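Local coordinates for peptidoglycan synthetase penicillin-binding protein 3 (Bifidobacterium adolescentis, PDB 4YE5) that probably binds penicillin and, like other class B penicillin-binding proteins, is thought to cross-link peptidoglycan peptides as a transpeptidase, at residues A[30-35]-A[181-185]; A[176-180]-A[429-433]; A[186-191]-A[202-208]; A[173-177]-A[374-378]. All coordinates share one frame; numbering follows the deposited sequence.

Contact 1: residues A[30-35]-A[181-185]; sequences ARRGKI and LTGRD
Gly33 N gives a straight hydrogen bond to Leu181 O (2.9 Å) where helix 178-182 ends, the two segments running almost exactly opposite ways. Ala30 N reaches Asp185 OD1 (3.0 Å) from above the carboxylate plane. Between them one water donates to both Ala30 O and Thr182 O, and so bridges two carbonyls that cannot bond each other.

The Arg32 side chain, its CG anti to the backbone N (chi1 -167°) and its chain extended to NE, crosses over Leu181. Leu181 CB lies 3.8 Å above the centre of one guanidinium face. NH1 makes a weak bond to Thr182 OG1 (3.3 Å), which is also bonded to Asn178 O of its own helix. NE makes a salt bridge to Glu174 OE1 and NH2 bonds Asn178 OD1, which together help hold the guanidinium in its plane.

Leu181 inserts its branches beneath the loop: CD1 meets Ile35 CD1 at 4.0 Å, the side chains at about a right angle, with CD2 against the polar Lys34 O.

The loop between strands 23-28 and 35-36 is thus held against the end of helix 178-182, with helix 172-176 beside Ile35 and Leu181, and strand 42-46 beside Arg32 and Ile35.

Contact 2: residues A[176-180]-A[429-433]; sequences MENKT and IIKSI
Selenomethionine Met176 and Ile430 reach toward each other tip to tip, and here the contact is tightest: CE of Met176 stands 3.5 Å from Ile430 CD1. The Met176 chain is extended as far as SE and then bends (chi3 85°), which turns its methyl group toward the strand. The same methyl also touches Ile429 CG2, at 4.1 Å, so it meets two consecutive isoleucines. Glu177, at the N-cap position of helix 178-182, and Ile430 approach each other from opposite directions. The Glu177 chain folds at chi2 (-59°), laying CG 3.8 Å from Ile430 CD1 and bringing OE2 to 3.7 Å from Ile430 CG1. Thr180 and Ile433 add a second close pair, tip to tip through their methyl groups, with Thr180 CG2 3.7 Å from Ile433 CG2.

The looser side lies between these pairs, where Glu177 OE1 comes no closer to Ile433 CD1 than 4.4 Å. The backbones stand well apart, CA of Thr180 and CA of Ile433 being separated by 8.1 Å, and most of the touching residues keep some exposure to solvent. Strand 214-217 underlies both partners, Val215 touching Glu177 and Thr180, and Leu217 touching Ile430.

No hydrogen bond links the two segments, one from each of the two family regions. Their association rests on methyl and methylene groups, which set no precise directional demand; the Glu177 carboxylate lies against hydrocarbon and finds no polar partner in 429-433.

Contact 3: residues A[186-191]-A[202-208]; sequences GYQVYQ and TMTESKD
Tyr187 takes the chi1 in which CG sits between its backbone N and carbonyl carbon (59°), and this lays its ring over Lys207; Met203, a selenomethionine with CG anti to its backbone N (-168°), lies along Tyr190 on the other face of the sheet. The segments are the two strands of an antiparallel beta hairpin, interrupted by a beta bulge where the register slips by one residue between Val189 and Tyr190.

Before the bulge, Tyr187 and Lys207 form a hydrogen-bonded pair, each N at 2.8 Å from the other's O, and Val189 N binds Glu205 O. At the bulge Val189 O instead accepts from Thr204 N, 2.9 Å away.

Lys207 CB stands over one face of the Tyr187 ring, 3.7 Å from its centroid, a CH-pi contact. Glu205 OE2 comes near the plane of the same ring, at its edge. Alongside, Val189 and Glu205 point the same way, with Val189 CG2 3.5 Å from Glu205 CG.

Across the sheet Met203 CG lies over a face of the Tyr190 ring, its SE making an oblique Met-aromatic contact and also touching Gln188 CG. Tyr190 OH donates to Gln188 OE1, from above the amide plane. Strand 23-28 pairs with the other edge of strand 186-191. Near the connecting loop of the hairpin, Thr204 OG1 donates to Gln191 OE1 at 2.9 Å, in the carbonyl plane and on a lone pair.

Contact 4: residues A[173-177]-A[374-378]; sequences IEQME and LNLPG
Residues 173-176 form the last turn of helix 172-176, closed by the bond from Glu177 N to Ile173 O (2.8 Å), whereas 374-378 is an irregular loop. The loop turns at Asn375, whose phi is positive (60°), and Leu376 and Pro377 follow with extended backbones. The two backbones come nearest at Met176 and Leu376, with their CA atoms 6.6 Å apart, and no hydrogen bond passes between the segments.

Met176 carries the contact. Where its methyl group serves another neighbour, here it is the selenium that meets the loop, lying against two successive carbonyl oxygens: SE is 3.1 Å from Leu374 O and 3.3 Å from Asn375 O. To one side, Leu376 CD2 makes a looser apolar contact with SE (4.3 Å). Met176 CB rests near Pro377 CD, so this one residue spans the loop from Leu374 to Pro377.

Gln175 sits on the exposed flank. Its side chain, extended beyond CG, slides past the Pro377 ring in the opposite direction, with CD 3.9 Å from Pro377 CG.

Within the loop, Leu376 N is held by Glu379 OE1 and Leu374 N by Thr372 OG1. Leu374 also packs on Gln427 and Ile429, just ahead of strand 430-434. On the other side of the helix, Ile173 meets Leu217 of strand 214-217 and Ile35 of strand 35-36, while Glu174 bonds Arg148 and Tyr150.

How the contacts relate
Contacts 1, 2 and 4 form one connected cluster, whereas contact 3 lies apart, its centre about 35 Å from that of contact 4. Contacts 2 and 4 share Met176 and Glu177 and touch where Ile429 meets Leu374; both join the dimerisation-family region to the transpeptidase-family region, by apolar or selenium contacts without a direct hydrogen bond. Contacts 1 and 2 both use helix 178-182, and packing of Ile35 on Ile173 ties contact 1 to helix 172-176. Contacts 1 and 4 are partly buried, 2 and 3 largely superficial. Contacts 1 and 3, which follow one another along the chain, have hydrogen bonds across them: strand pairing in 3, a mix of backbone, side chain and water in 1.

Contact 1: residues A[30-35]-A[181-185]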
loop_
_atom_site.group_PDB
_atom_site.type_symbol
_atom_site.label_atom_id
_atom_site.label_comp_id
_atom_site.label_asym_id
_atom_site.label_seq_id
_atom_site.Cartn_x
_atom_site.Cartn_y
_atom_site.Cartn_z
ATOM N N ALA A 30 21.558 -11.243 6.657
ATOM C CA ALA A 30 21.105 -9.897 7.003
ATOM C C ALA A 30 19.767 -9.959 7.748
ATOM O O ALA A 30 18.903 -10.768 7.408
ATOM C CB ALA A 30 20.957 -9.033 5.730
ATOM N N ARG A 31 19.602 -9.108 8.762
ATOM C CA ARG A 31 18.325 -9.014 9.479
ATOM C C ARG A 31 17.357 -8.089 8.739
ATOM O O ARG A 31 17.742 -7.027 8.230
ATOM C CB ARG A 31 18.534 -8.508 10.905
ATOM C CG ARG A 31 19.572 -9.332 11.693
ATOM C CD ARG A 31 19.932 -8.667 13.020
ATOM N NE ARG A 31 18.748 -8.431 13.844
ATOM C CZ ARG A 31 18.682 -7.538 14.829
ATOM N NH1 ARG A 31 19.742 -6.789 15.119
ATOM N NH2 ARG A 31 17.558 -7.392 15.523
ATOM N N ARG A 32 16.101 -8.501 8.680
ATOM C CA ARG A 32 15.101 -7.744 7.941
ATOM C C ARG A 32 14.770 -6.412 8.614
ATOM O O ARG A 32 14.611 -6.342 9.828
ATOM C CB ARG A 32 13.842 -8.587 7.768
ATOM C CG ARG A 32 12.867 -8.008 6.740
ATOM C CD ARG A 32 11.751 -8.990 6.437
ATOM N NE ARG A 32 10.881 -8.469 5.384
ATOM C CZ ARG A 32 11.159 -8.552 4.093
ATOM N NH1 ARG A 32 12.298 -9.129 3.689
ATOM N NH2 ARG A 32 10.302 -8.046 3.203
ATOM N N GLY A 33 14.669 -5.353 7.817
ATOM C CA GLY A 33 14.285 -4.051 8.331
ATOM C C GLY A 33 12.835 -3.969 8.787
ATOM O O GLY A 33 12.036 -4.874 8.547
ATOM N N LYS A 34 12.508 -2.886 9.480
ATOM C CA LYS A 34 11.149 -2.680 9.972
ATOM C C LYS A 34 10.278 -1.935 8.956
ATOM O O LYS A 34 10.778 -1.273 8.035
ATOM C CB LYS A 34 11.141 -1.885 11.289
ATOM C CG LYS A 34 12.134 -2.330 12.361
ATOM C CD LYS A 34 11.899 -1.534 13.651
ATOM C CE LYS A 34 13.200 -1.145 14.359
ATOM N NZ LYS A 34 14.151 -2.277 14.562
ATOM N N ILE A 35 8.972 -2.059 9.138
ATOM C CA ILE A 35 8.017 -1.183 8.469
ATOM C C ILE A 35 7.345 -0.352 9.550
ATOM O O ILE A 35 6.919 -0.885 10.580
ATOM C CB ILE A 35 6.955 -1.965 7.681
ATOM C CG1 ILE A 35 7.624 -2.791 6.574
ATOM C CG2 ILE A 35 5.912 -0.968 7.072
ATOM C CD1 ILE A 35 6.757 -3.921 6.003
ATOM N N LEU A 181 14.119 -3.822 2.415
ATOM C CA LEU A 181 13.961 -4.514 3.708
ATOM C C LEU A 181 14.919 -5.709 3.941
ATOM O O LEU A 181 15.245 -6.034 5.079
ATOM C CB LEU A 181 12.513 -4.993 3.874
ATOM C CG LEU A 181 11.432 -3.898 3.962
ATOM C CD1 LEU A 181 10.028 -4.494 3.740
ATOM C CD2 LEU A 181 11.531 -3.190 5.322
ATOM N N THR A 182 15.321 -6.384 2.871
ATOM C CA THR A 182 16.114 -7.614 3.002
ATOM C C THR A 182 17.571 -7.356 3.396
ATOM O O THR A 182 18.140 -8.085 4.208
ATOM C CB THR A 182 16.071 -8.458 1.706
ATOM O OG1 THR A 182 14.757 -8.990 1.543
ATOM C CG2 THR A 182 17.073 -9.638 1.764
ATOM N N GLY A 183 18.165 -6.313 2.830
ATOM C CA GLY A 183 19.584 -6.053 3.032
ATOM C C GLY A 183 20.419 -7.013 2.202
ATOM O O GLY A 183 19.945 -7.548 1.194
ATOM N N ARG A 184 21.665 -7.245 2.612
ATOM C CA ARG A 184 22.552 -8.120 1.847
ATOM C C ARG A 184 23.333 -9.028 2.786
ATOM O O ARG A 184 24.020 -8.550 3.679
ATOM C CB ARG A 184 23.528 -7.291 0.999
ATOM C CG ARG A 184 22.857 -6.475 -0.121
ATOM C CD ARG A 184 23.879 -5.719 -0.975
ATOM N NE ARG A 184 24.589 -4.679 -0.229
ATOM C CZ ARG A 184 24.103 -3.458 -0.012
ATOM N NH1 ARG A 184 24.810 -2.566 0.670
ATOM N NH2 ARG A 184 22.902 -3.127 -0.475
ATOM N N ASP A 185 23.199 -10.329 2.580
ATOM C CA ASP A 185 23.892 -11.321 3.381
ATOM C C ASP A 185 25.410 -11.110 3.330
ATOM O O ASP A 185 25.954 -10.589 2.353
ATOM C CB ASP A 185 23.548 -12.725 2.877
ATOM C CG ASP A 185 22.126 -13.144 3.231
ATOM O OD1 ASP A 185 21.405 -12.330 3.830
ATOM O OD2 ASP A 185 21.732 -14.288 2.917
HETATM O O HOH W 1 17.186 -10.343 5.331
#

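Contact 2: residues A[176-180]-A[429-433]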
loop_
_atom_site.group_PDB
_atom_site.type_symbol
_atom_site.label_atom_id
_atom_site.label_comp_id
_atom_site.label_asym_id
_atom_site.label_seq_id
_atom_site.Cartn_x
_atom_site.Cartn_y
_atom_site.Cartn_z
HETATM N N MSE A 176 6.780 -5.389 -2.105
HETATM C CA MSE A 176 7.175 -4.200 -2.857
HETATM C C MSE A 176 8.497 -3.612 -2.385
HETATM O O MSE A 176 9.300 -3.153 -3.188
HETATM C CB MSE A 176 6.112 -3.118 -2.726
HETATM C CG MSE A 176 6.428 -1.907 -3.544
HETATM SE SE MSE A 176 4.917 -0.695 -3.451
HETATM C CE MSE A 176 5.436 0.158 -1.837
ATOM N N GLU A 177 8.698 -3.591 -1.073
ATOM C CA GLU A 177 9.895 -2.991 -0.487
ATOM C C GLU A 177 10.923 -4.057 -0.099
ATOM O O GLU A 177 11.801 -3.802 0.718
ATOM C CB GLU A 177 9.505 -2.189 0.751
ATOM C CG GLU A 177 8.650 -0.958 0.398
ATOM C CD GLU A 177 9.387 -0.059 -0.545
ATOM O OE1 GLU A 177 10.485 0.412 -0.162
ATOM O OE2 GLU A 177 8.905 0.126 -1.686
ATOM N N ASN A 178 10.806 -5.241 -0.686
ATOM C CA ASN A 178 11.619 -6.383 -0.272
ATOM C C ASN A 178 13.117 -6.127 -0.388
ATOM O O ASN A 178 13.876 -6.489 0.505
ATOM C CB ASN A 178 11.225 -7.649 -1.042
ATOM C CG ASN A 178 11.805 -8.922 -0.416
ATOM O OD1 ASN A 178 11.580 -9.214 0.760
ATOM N ND2 ASN A 178 12.546 -9.688 -1.212
ATOM N N LYS A 179 13.535 -5.500 -1.482
ATOM C CA LYS A 179 14.956 -5.261 -1.714
ATOM C C LYS A 179 15.527 -4.430 -0.574
ATOM O O LYS A 179 16.503 -4.830 0.070
ATOM C CB LYS A 179 15.190 -4.574 -3.062
ATOM C CG LYS A 179 16.672 -4.525 -3.493
ATOM C CD LYS A 179 16.777 -4.128 -4.970
ATOM C CE LYS A 179 18.178 -3.659 -5.354
ATOM N NZ LYS A 179 19.201 -4.723 -5.176
ATOM N N THR A 180 14.881 -3.297 -0.313
ATOM C CA THR A 180 15.241 -2.403 0.781
ATOM C C THR A 180 15.209 -3.106 2.135
ATOM O O THR A 180 16.157 -2.994 2.921
ATOM C CB THR A 180 14.278 -1.173 0.815
ATOM O OG1 THR A 180 14.401 -0.444 -0.407
ATOM C CG2 THR A 180 14.611 -0.244 1.951
ATOM N N ILE A 429 3.209 6.423 -1.199
ATOM C CA ILE A 429 2.890 5.648 -0.020
ATOM C C ILE A 429 4.153 5.312 0.790
ATOM O O ILE A 429 4.068 5.045 2.001
ATOM C CB ILE A 429 2.101 4.362 -0.371
ATOM C CG1 ILE A 429 1.451 3.775 0.892
ATOM C CG2 ILE A 429 2.987 3.364 -1.088
ATOM C CD1 ILE A 429 0.426 2.701 0.592
ATOM N N ILE A 430 5.316 5.327 0.133
ATOM C CA ILE A 430 6.590 5.180 0.841
ATOM C C ILE A 430 7.186 6.563 1.115
ATOM O O ILE A 430 7.606 7.258 0.196
ATOM C CB ILE A 430 7.615 4.340 0.034
ATOM C CG1 ILE A 430 7.048 2.965 -0.315
ATOM C CG2 ILE A 430 8.922 4.199 0.818
ATOM C CD1 ILE A 430 6.570 2.142 0.879
ATOM N N LYS A 431 7.208 6.963 2.377
ATOM C CA LYS A 431 7.640 8.300 2.762
ATOM C C LYS A 431 9.169 8.399 2.867
ATOM O O LYS A 431 9.782 9.337 2.346
ATOM C CB LYS A 431 6.985 8.663 4.095
ATOM C CG LYS A 431 7.525 9.873 4.829
ATOM C CD LYS A 431 6.559 10.203 5.966
ATOM C CE LYS A 431 7.087 11.271 6.869
ATOM N NZ LYS A 431 6.135 11.535 7.978
ATOM N N SER A 432 9.784 7.433 3.541
ATOM C CA SER A 432 11.238 7.460 3.717
ATOM C C SER A 432 11.860 6.094 3.959
ATOM O O SER A 432 11.166 5.114 4.248
ATOM C CB SER A 432 11.651 8.435 4.828
ATOM O OG SER A 432 11.152 8.034 6.090
ATOM N N ILE A 433 13.178 6.037 3.795
ATOM C CA ILE A 433 13.942 4.844 4.092
ATOM C C ILE A 433 15.066 5.235 5.040
ATOM O O ILE A 433 15.747 6.235 4.803
ATOM C CB ILE A 433 14.511 4.228 2.798
ATOM C CG1 ILE A 433 13.359 3.700 1.930
ATOM C CG2 ILE A 433 15.526 3.118 3.116
ATOM C CD1 ILE A 433 13.791 3.238 0.562
#

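Contact 3: residues A[186-191]-A[202-208]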
loop_
_atom_site.group_PDB
_atom_site.type_symbol
_atom_site.label_atom_id
_atom_site.label_comp_id
_atom_site.label_asym_id
_atom_site.label_seq_id
_atom_site.Cartn_x
_atom_site.Cartn_y
_atom_site.Cartn_z
ATOM N N GLY A 186 26.086 -11.490 4.403
ATOM C CA GLY A 186 27.541 -11.537 4.390
ATOM C C GLY A 186 27.975 -12.982 4.420
ATOM O O GLY A 186 27.139 -13.880 4.248
ATOM N N TYR A 187 29.272 -13.227 4.644
ATOM C CA TYR A 187 29.735 -14.599 4.737
ATOM C C TYR A 187 31.109 -14.705 5.424
ATOM O O TYR A 187 31.801 -13.698 5.608
ATOM C CB TYR A 187 29.798 -15.226 3.343
ATOM C CG TYR A 187 30.715 -14.465 2.399
ATOM C CD1 TYR A 187 32.094 -14.633 2.452
ATOM C CD2 TYR A 187 30.199 -13.563 1.475
ATOM C CE1 TYR A 187 32.936 -13.936 1.606
ATOM C CE2 TYR A 187 31.031 -12.861 0.617
ATOM C CZ TYR A 187 32.396 -13.051 0.687
ATOM O OH TYR A 187 33.225 -12.354 -0.155
ATOM N N GLN A 188 31.476 -15.926 5.801
ATOM C CA GLN A 188 32.811 -16.247 6.322
ATOM C C GLN A 188 33.279 -17.500 5.618
ATOM O O GLN A 188 32.505 -18.437 5.427
ATOM C CB GLN A 188 32.769 -16.530 7.826
ATOM C CG GLN A 188 32.498 -15.297 8.693
ATOM C CD GLN A 188 32.030 -15.665 10.091
ATOM O OE1 GLN A 188 31.700 -16.812 10.357
ATOM N NE2 GLN A 188 31.986 -14.685 10.981
ATOM N N VAL A 189 34.553 -17.535 5.245
ATOM C CA VAL A 189 35.104 -18.728 4.630
ATOM C C VAL A 189 36.179 -19.305 5.539
ATOM O O VAL A 189 37.058 -18.581 5.993
ATOM C CB VAL A 189 35.680 -18.401 3.247
ATOM C CG1 VAL A 189 36.223 -19.648 2.590
ATOM C CG2 VAL A 189 34.597 -17.757 2.374
ATOM N N TYR A 190 36.098 -20.600 5.826
ATOM C CA TYR A 190 37.045 -21.238 6.741
ATOM C C TYR A 190 37.859 -22.297 6.023
ATOM O O TYR A 190 37.315 -23.029 5.217
ATOM C CB TYR A 190 36.283 -21.906 7.881
ATOM C CG TYR A 190 35.616 -20.920 8.789
ATOM C CD1 TYR A 190 36.311 -20.357 9.856
ATOM C CD2 TYR A 190 34.288 -20.537 8.580
ATOM C CE1 TYR A 190 35.703 -19.433 10.688
ATOM C CE2 TYR A 190 33.672 -19.625 9.420
ATOM C CZ TYR A 190 34.392 -19.076 10.461
ATOM O OH TYR A 190 33.791 -18.162 11.279
ATOM N N GLN A 191 39.153 -22.399 6.320
ATOM C CA GLN A 191 39.907 -23.539 5.828
ATOM C C GLN A 191 39.791 -24.632 6.876
ATOM O O GLN A 191 40.363 -24.520 7.953
ATOM C CB GLN A 191 41.374 -23.184 5.600
ATOM C CG GLN A 191 41.599 -21.934 4.777
ATOM C CD GLN A 191 41.018 -22.014 3.375
ATOM O OE1 GLN A 191 40.303 -21.107 2.931
ATOM N NE2 GLN A 191 41.338 -23.090 2.661
ATOM N N THR A 202 41.142 -21.897 10.266
ATOM C CA THR A 202 41.446 -20.496 9.956
ATOM C C THR A 202 40.378 -19.835 9.074
ATOM O O THR A 202 40.033 -20.349 8.012
ATOM C CB THR A 202 42.795 -20.363 9.249
ATOM O OG1 THR A 202 43.829 -20.942 10.070
ATOM C CG2 THR A 202 43.102 -18.874 8.958
HETATM N N MSE A 203 39.868 -18.692 9.515
HETATM C CA MSE A 203 38.960 -17.909 8.676
HETATM C C MSE A 203 39.768 -17.064 7.678
HETATM O O MSE A 203 40.450 -16.122 8.077
HETATM C CB MSE A 203 38.078 -17.009 9.542
HETATM C CG MSE A 203 36.930 -16.389 8.756
HETATM SE SE MSE A 203 35.958 -15.015 9.757
HETATM C CE MSE A 203 35.912 -15.799 11.528
ATOM N N THR A 204 39.703 -17.389 6.390
ATOM C CA THR A 204 40.561 -16.693 5.419
ATOM C C THR A 204 39.906 -15.517 4.719
ATOM O O THR A 204 40.585 -14.681 4.122
ATOM C CB THR A 204 41.090 -17.638 4.360
ATOM O OG1 THR A 204 39.992 -18.378 3.812
ATOM C CG2 THR A 204 42.101 -18.585 4.987
ATOM N N GLU A 205 38.583 -15.452 4.771
ATOM C CA GLU A 205 37.914 -14.253 4.301
ATOM C C GLU A 205 36.548 -14.105 4.937
ATOM O O GLU A 205 35.931 -15.082 5.390
ATOM C CB GLU A 205 37.834 -14.193 2.767
ATOM C CG GLU A 205 37.142 -15.362 2.103
ATOM C CD GLU A 205 37.079 -15.237 0.577
ATOM O OE1 GLU A 205 37.708 -16.076 -0.109
ATOM O OE2 GLU A 205 36.396 -14.315 0.064
ATOM N N SER A 206 36.098 -12.864 5.010
ATOM C CA SER A 206 34.770 -12.608 5.498
ATOM C C SER A 206 34.264 -11.334 4.862
ATOM O O SER A 206 35.045 -10.484 4.426
ATOM C CB SER A 206 34.741 -12.508 7.025
ATOM O OG SER A 206 35.313 -11.294 7.475
ATOM N N LYS A 207 32.946 -11.230 4.803
ATOM C CA LYS A 207 32.274 -10.049 4.303
ATOM C C LYS A 207 31.089 -9.840 5.233
ATOM O O LYS A 207 30.304 -10.753 5.436
ATOM C CB LYS A 207 31.796 -10.286 2.871
ATOM C CG LYS A 207 31.027 -9.104 2.264
ATOM C CD LYS A 207 30.546 -9.450 0.875
ATOM C CE LYS A 207 29.689 -8.348 0.278
ATOM N NZ LYS A 207 29.263 -8.720 -1.098
ATOM N N ASP A 208 30.995 -8.654 5.827
ATOM C CA ASP A 208 29.917 -8.337 6.757
ATOM C C ASP A 208 28.573 -8.294 6.060
ATOM O O ASP A 208 28.477 -7.851 4.916
ATOM C CB ASP A 208 30.150 -6.973 7.401
ATOM C CG ASP A 208 31.360 -6.956 8.294
ATOM O OD1 ASP A 208 31.642 -8.001 8.916
ATOM O OD2 ASP A 208 32.022 -5.900 8.373
#

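Contact 4: residues A[173-177]-A[374-378]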
loop_
_atom_site.group_PDB
_atom_site.type_symbol
_atom_site.label_atom_id
_atom_site.label_comp_id
_atom_site.label_asym_id
_atom_site.label_seq_id
_atom_site.Cartn_x
_atom_site.Cartn_y
_atom_site.Cartn_z
ATOM N N ILE A 173 3.274 -4.640 1.045
ATOM C CA ILE A 173 4.453 -3.798 1.190
ATOM C C ILE A 173 5.746 -4.625 1.415
ATOM O O ILE A 173 6.822 -4.254 0.936
ATOM C CB ILE A 173 4.212 -2.799 2.334
ATOM C CG1 ILE A 173 3.104 -1.817 1.898
ATOM C CG2 ILE A 173 5.494 -2.033 2.664
ATOM C CD1 ILE A 173 2.596 -0.983 2.995
ATOM N N GLU A 174 5.617 -5.763 2.091
ATOM C CA GLU A 174 6.775 -6.659 2.313
ATOM C C GLU A 174 7.410 -7.038 0.985
ATOM O O GLU A 174 8.628 -7.087 0.849
ATOM C CB GLU A 174 6.341 -7.935 3.060
ATOM C CG GLU A 174 5.841 -7.694 4.483
ATOM C CD GLU A 174 6.970 -7.587 5.509
ATOM O OE1 GLU A 174 8.142 -7.370 5.121
ATOM O OE2 GLU A 174 6.684 -7.726 6.719
ATOM N N GLN A 175 6.568 -7.283 -0.012
ATOM C CA GLN A 175 7.057 -7.671 -1.321
ATOM C C GLN A 175 7.572 -6.455 -2.080
ATOM O O GLN A 175 8.665 -6.471 -2.636
ATOM C CB GLN A 175 5.936 -8.343 -2.118
ATOM C CG GLN A 175 6.262 -8.532 -3.607
ATOM C CD GLN A 175 5.132 -9.226 -4.351
ATOM O OE1 GLN A 175 4.248 -9.817 -3.735
ATOM N NE2 GLN A 175 5.147 -9.138 -5.677
HETATM N N MSE A 176 6.780 -5.389 -2.105
HETATM C CA MSE A 176 7.175 -4.200 -2.857
HETATM C C MSE A 176 8.497 -3.612 -2.385
HETATM O O MSE A 176 9.300 -3.153 -3.188
HETATM C CB MSE A 176 6.112 -3.118 -2.726
HETATM C CG MSE A 176 6.428 -1.907 -3.544
HETATM SE SE MSE A 176 4.917 -0.695 -3.451
HETATM C CE MSE A 176 5.436 0.158 -1.837
ATOM N N GLU A 177 8.698 -3.591 -1.073
ATOM C CA GLU A 177 9.895 -2.991 -0.487
ATOM C C GLU A 177 10.923 -4.057 -0.099
ATOM O O GLU A 177 11.801 -3.802 0.718
ATOM C CB GLU A 177 9.505 -2.189 0.751
ATOM C CG GLU A 177 8.650 -0.958 0.398
ATOM C CD GLU A 177 9.387 -0.059 -0.545
ATOM O OE1 GLU A 177 10.485 0.412 -0.162
ATOM O OE2 GLU A 177 8.905 0.126 -1.686
ATOM N N LEU A 374 2.568 3.732 -7.949
ATOM C CA LEU A 374 2.783 3.237 -6.579
ATOM C C LEU A 374 3.430 1.852 -6.528
ATOM O O LEU A 374 4.033 1.484 -5.517
ATOM C CB LEU A 374 1.463 3.193 -5.807
ATOM C CG LEU A 374 0.792 4.536 -5.491
ATOM C CD1 LEU A 374 -0.679 4.306 -5.166
ATOM C CD2 LEU A 374 1.497 5.252 -4.349
ATOM N N ASN A 375 3.272 1.085 -7.602
ATOM C CA ASN A 375 3.814 -0.280 -7.697
ATOM C C ASN A 375 3.305 -1.251 -6.636
ATOM O O ASN A 375 4.028 -2.151 -6.224
ATOM C CB ASN A 375 5.343 -0.281 -7.672
ATOM C CG ASN A 375 5.947 0.593 -8.748
ATOM O OD1 ASN A 375 5.503 0.586 -9.900
ATOM N ND2 ASN A 375 6.967 1.362 -8.376
ATOM N N LEU A 376 2.070 -1.076 -6.188
ATOM C CA LEU A 376 1.457 -2.032 -5.264
ATOM C C LEU A 376 1.259 -3.352 -5.995
ATOM O O LEU A 376 0.802 -3.357 -7.145
ATOM C CB LEU A 376 0.103 -1.496 -4.787
ATOM C CG LEU A 376 0.264 -0.262 -3.883
ATOM C CD1 LEU A 376 -1.011 0.540 -3.811
ATOM C CD2 LEU A 376 0.703 -0.712 -2.505
ATOM N N PRO A 377 1.635 -4.478 -5.355
ATOM C CA PRO A 377 1.383 -5.776 -6.000
ATOM C C PRO A 377 -0.119 -5.973 -6.220
ATOM O O PRO A 377 -0.900 -5.682 -5.317
ATOM C CB PRO A 377 1.914 -6.780 -4.974
ATOM C CG PRO A 377 3.004 -6.011 -4.239
ATOM C CD PRO A 377 2.417 -4.620 -4.114
ATOM N N GLY A 378 -0.517 -6.423 -7.409
ATOM C CA GLY A 378 -1.914 -6.734 -7.665
ATOM C C GLY A 378 -2.720 -5.534 -8.141
ATOM O O GLY A 378 -3.919 -5.629 -8.378
#